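Local structure of N-acylhomoserine lactone dependent regulatory protein (Burkholderia cenocepacia, 5L10) at residues 16-26 with 159-168. The protein probably acts as a LuxR-family transcription regulator that binds DNA in response to N-acylhomoserine lactones, the present chain being its autoinducer-binding part. Numbering follows the deposited sequence.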
# COMPACT_ATOMS: atom_id res chain seq x y z
N LEU A 16 -8.02 9.53 -9.37
CA LEU A 16 -6.65 9.09 -9.58
C LEU A 16 -6.46 8.33 -10.88
O LEU A 16 -5.33 8.17 -11.33
CB LEU A 16 -6.19 8.23 -8.40
CG LEU A 16 -6.03 8.97 -7.06
CD1 LEU A 16 -5.55 8.02 -5.98
CD2 LEU A 16 -5.09 10.15 -7.21
N GLN A 17 -7.55 7.86 -11.49
CA GLN A 17 -7.48 7.24 -12.81
C GLN A 17 -7.34 8.25 -13.94
O GLN A 17 -7.00 7.87 -15.06
CB GLN A 17 -8.71 6.36 -13.06
CG GLN A 17 -8.92 5.26 -12.03
CD GLN A 17 -7.70 4.38 -11.86
OE1 GLN A 17 -7.05 4.00 -12.83
NE2 GLN A 17 -7.39 4.05 -10.61
N ARG A 18 -7.62 9.53 -13.67
CA ARG A 18 -7.47 10.59 -14.66
C ARG A 18 -6.43 11.61 -14.21
O ARG A 18 -6.55 12.81 -14.49
CB ARG A 18 -8.81 11.27 -14.94
CG ARG A 18 -9.94 10.31 -15.27
CD ARG A 18 -11.25 11.05 -15.47
NE ARG A 18 -11.60 11.87 -14.31
CZ ARG A 18 -12.38 11.47 -13.31
NH1 ARG A 18 -12.89 10.24 -13.31
NH2 ARG A 18 -12.64 12.29 -12.30
N ALA A 19 -5.41 11.15 -13.49
CA ALA A 19 -4.35 12.01 -12.96
C ALA A 19 -3.01 11.47 -13.45
O ALA A 19 -2.39 10.63 -12.79
CB ALA A 19 -4.39 12.07 -11.44
N PRO A 20 -2.53 11.93 -14.61
CA PRO A 20 -1.27 11.42 -15.14
C PRO A 20 -0.03 12.11 -14.59
O PRO A 20 1.08 11.78 -15.02
CB PRO A 20 -1.41 11.68 -16.65
CG PRO A 20 -2.43 12.81 -16.77
CD PRO A 20 -3.07 13.03 -15.42
N THR A 21 -0.19 13.05 -13.66
CA THR A 21 0.93 13.79 -13.09
C THR A 21 0.78 13.85 -11.58
O THR A 21 -0.30 13.62 -11.03
CB THR A 21 1.00 15.21 -13.65
OG1 THR A 21 -0.18 15.93 -13.28
CG2 THR A 21 1.11 15.19 -15.16
N ALA A 22 1.89 14.17 -10.90
CA ALA A 22 1.84 14.34 -9.45
C ALA A 22 1.04 15.58 -9.07
O ALA A 22 0.47 15.65 -7.97
CB ALA A 22 3.25 14.42 -8.88
N GLU A 23 1.00 16.58 -9.96
CA GLU A 23 0.21 17.78 -9.72
C GLU A 23 -1.28 17.48 -9.73
O GLU A 23 -2.04 18.10 -8.98
CB GLU A 23 0.56 18.84 -10.76
CG GLU A 23 2.03 19.30 -10.74
CD GLU A 23 3.02 18.28 -11.30
OE1 GLU A 23 2.92 17.08 -10.98
OE2 GLU A 23 3.91 18.67 -12.08
N ALA A 24 -1.71 16.54 -10.57
CA ALA A 24 -3.11 16.15 -10.63
C ALA A 24 -3.46 15.04 -9.65
O ALA A 24 -4.64 14.86 -9.34
CB ALA A 24 -3.48 15.70 -12.04
N ALA A 25 -2.46 14.30 -9.16
CA ALA A 25 -2.71 13.18 -8.27
C ALA A 25 -2.79 13.59 -6.81
O ALA A 25 -3.42 12.88 -6.01
CB ALA A 25 -1.62 12.12 -8.42
N PHE A 26 -2.18 14.71 -6.43
CA PHE A 26 -2.20 15.07 -5.01
C PHE A 26 -3.55 15.60 -4.54
O PHE A 26 -4.04 15.14 -3.49
CB PHE A 26 -1.06 16.04 -4.70
CG PHE A 26 -1.07 16.51 -3.28
CD1 PHE A 26 -1.38 17.83 -2.99
CD2 PHE A 26 -0.83 15.63 -2.24
CE1 PHE A 26 -1.40 18.27 -1.69
CE2 PHE A 26 -0.86 16.06 -0.93
CZ PHE A 26 -1.15 17.39 -0.66
N ALA A 159 -2.90 4.43 -2.26
CA ALA A 159 -3.11 5.35 -3.37
C ALA A 159 -1.93 6.30 -3.54
O ALA A 159 -1.52 6.60 -4.66
CB ALA A 159 -4.40 6.14 -3.16
N ALA A 160 -1.38 6.79 -2.43
CA ALA A 160 -0.25 7.71 -2.52
C ALA A 160 0.97 7.01 -3.09
O ALA A 160 1.67 7.56 -3.95
CB ALA A 160 0.06 8.29 -1.14
N HIS A 161 1.22 5.78 -2.65
CA HIS A 161 2.40 5.06 -3.11
C HIS A 161 2.25 4.58 -4.54
O HIS A 161 3.25 4.46 -5.26
CB HIS A 161 2.68 3.89 -2.17
CG HIS A 161 2.93 4.30 -0.75
ND1 HIS A 161 3.58 5.47 -0.43
CD2 HIS A 161 2.59 3.72 0.42
CE1 HIS A 161 3.65 5.58 0.89
NE2 HIS A 161 3.06 4.53 1.43
N ALA A 162 1.02 4.33 -4.99
CA ALA A 162 0.80 3.79 -6.32
C ALA A 162 0.56 4.87 -7.37
O ALA A 162 0.90 4.67 -8.54
CB ALA A 162 -0.39 2.82 -6.32
N TYR A 163 -0.01 6.01 -6.98
CA TYR A 163 -0.39 7.04 -7.94
C TYR A 163 0.39 8.34 -7.81
O TYR A 163 0.49 9.07 -8.80
CB TYR A 163 -1.89 7.36 -7.82
CG TYR A 163 -2.79 6.20 -8.17
CD1 TYR A 163 -3.23 6.01 -9.48
CD2 TYR A 163 -3.20 5.29 -7.20
CE1 TYR A 163 -4.06 4.95 -9.80
CE2 TYR A 163 -4.02 4.23 -7.52
CZ TYR A 163 -4.45 4.06 -8.82
OH TYR A 163 -5.27 3.01 -9.14
N LEU A 164 0.95 8.64 -6.64
CA LEU A 164 1.69 9.88 -6.44
C LEU A 164 3.20 9.68 -6.46
O LEU A 164 3.90 10.35 -7.22
CB LEU A 164 1.27 10.54 -5.11
CG LEU A 164 1.91 11.89 -4.82
CD1 LEU A 164 1.58 12.86 -5.94
CD2 LEU A 164 1.44 12.43 -3.49
N MSE A 165 3.71 8.76 -5.65
CA MSE A 165 5.15 8.51 -5.59
C MSE A 165 5.81 8.24 -6.96
O MSE A 165 6.81 8.88 -7.29
CB MSE A 165 5.43 7.34 -4.63
CG MSE A 165 6.79 6.69 -4.85
SE MSE A 165 7.43 5.61 -3.36
CE MSE A 165 5.95 4.37 -3.18
N PRO A 166 5.26 7.32 -7.78
CA PRO A 166 5.89 7.05 -9.08
C PRO A 166 5.88 8.24 -10.02
O PRO A 166 6.74 8.31 -10.90
CB PRO A 166 5.04 5.90 -9.65
CG PRO A 166 3.73 6.07 -9.01
CD PRO A 166 4.03 6.52 -7.61
N ARG A 167 4.94 9.17 -9.86
CA ARG A 167 4.89 10.36 -10.69
C ARG A 167 5.68 11.53 -10.10
O ARG A 167 5.84 12.55 -10.77
CB ARG A 167 3.43 10.76 -10.93
CG ARG A 167 2.59 9.57 -11.36
CD ARG A 167 1.48 9.95 -12.30
NE ARG A 167 0.77 8.77 -12.78
CZ ARG A 167 -0.24 8.18 -12.13
NH1 ARG A 167 -0.83 7.11 -12.64
NH2 ARG A 167 -0.65 8.68 -10.97
N LEU A 168 6.16 11.38 -8.87
CA LEU A 168 7.19 12.26 -8.33
C LEU A 168 8.59 11.75 -8.69
O LEU A 168 9.45 12.55 -9.07
CB LEU A 168 7.06 12.36 -6.81
CG LEU A 168 5.86 13.14 -6.28
CD1 LEU A 168 5.71 12.92 -4.79
CD2 LEU A 168 6.02 14.62 -6.58
O HOH W 1 4.68 15.00 -12.57
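Tyr163 lays one face of its ring against Leu16: CB of Leu16 sits 4.0 Å from the ring centroid and 18° off the ring normal, a CH-pi contact displaced toward the rim. Beyond it, Leu16 CD1 reaches Ala159 CB, one turn earlier on the same helix. The phenol's far end meets Gln17, whose chain bends at chi2 and carries the amide back to the ring. There Gln17 NE2 donates to Tyr163 OH over 2.8 Å, the N-H...O angle of 144° marking a bent bond; the hydroxyl lies close to the amide plane, and the amide stands roughly perpendicular to the ring.

Arg167 fills the next step along the helix. Its chain runs beside the loop at 19-21, with Arg167 CD 3.3 Å from Pro20 O, and Ala19 O stands over one guanidinium face, 3.2 Å from Arg167 NH2, at an angle too poor for a hydrogen bond. Farther on, Ala22 CB meets Leu168 CD2 at 3.6 Å and also Leu164 CD1. Leu164 has CG anti to the backbone N; CD1 goes to Ala22 and Ala25, while CD2 lies beside the Phe26 ring, 4.1 Å from Phe26 CD2, the two side chains pointing the same way. Thr21 OG1 accepts from Ala24 N as the N-cap of helix 22-35, and a water donates to both Glu23 OE1 and Arg167 O, bridging the segments.

The axes of the segments 22-26 and 159-168 approach to 8.8 Å at 156°, so the pairing is nearly antiparallel. Leu164 and Phe26 also touch strand 40-46, whereas Tyr163 packs on Arg90 of the second subunit. The whole is helix-helix packing on the antiparallel sheet of the alpha-beta autoinducer-binding domain, joining the C-terminal region of helix 3-16, the link that follows and the start of helix 22-35 to the C-terminal part of helix 143-169.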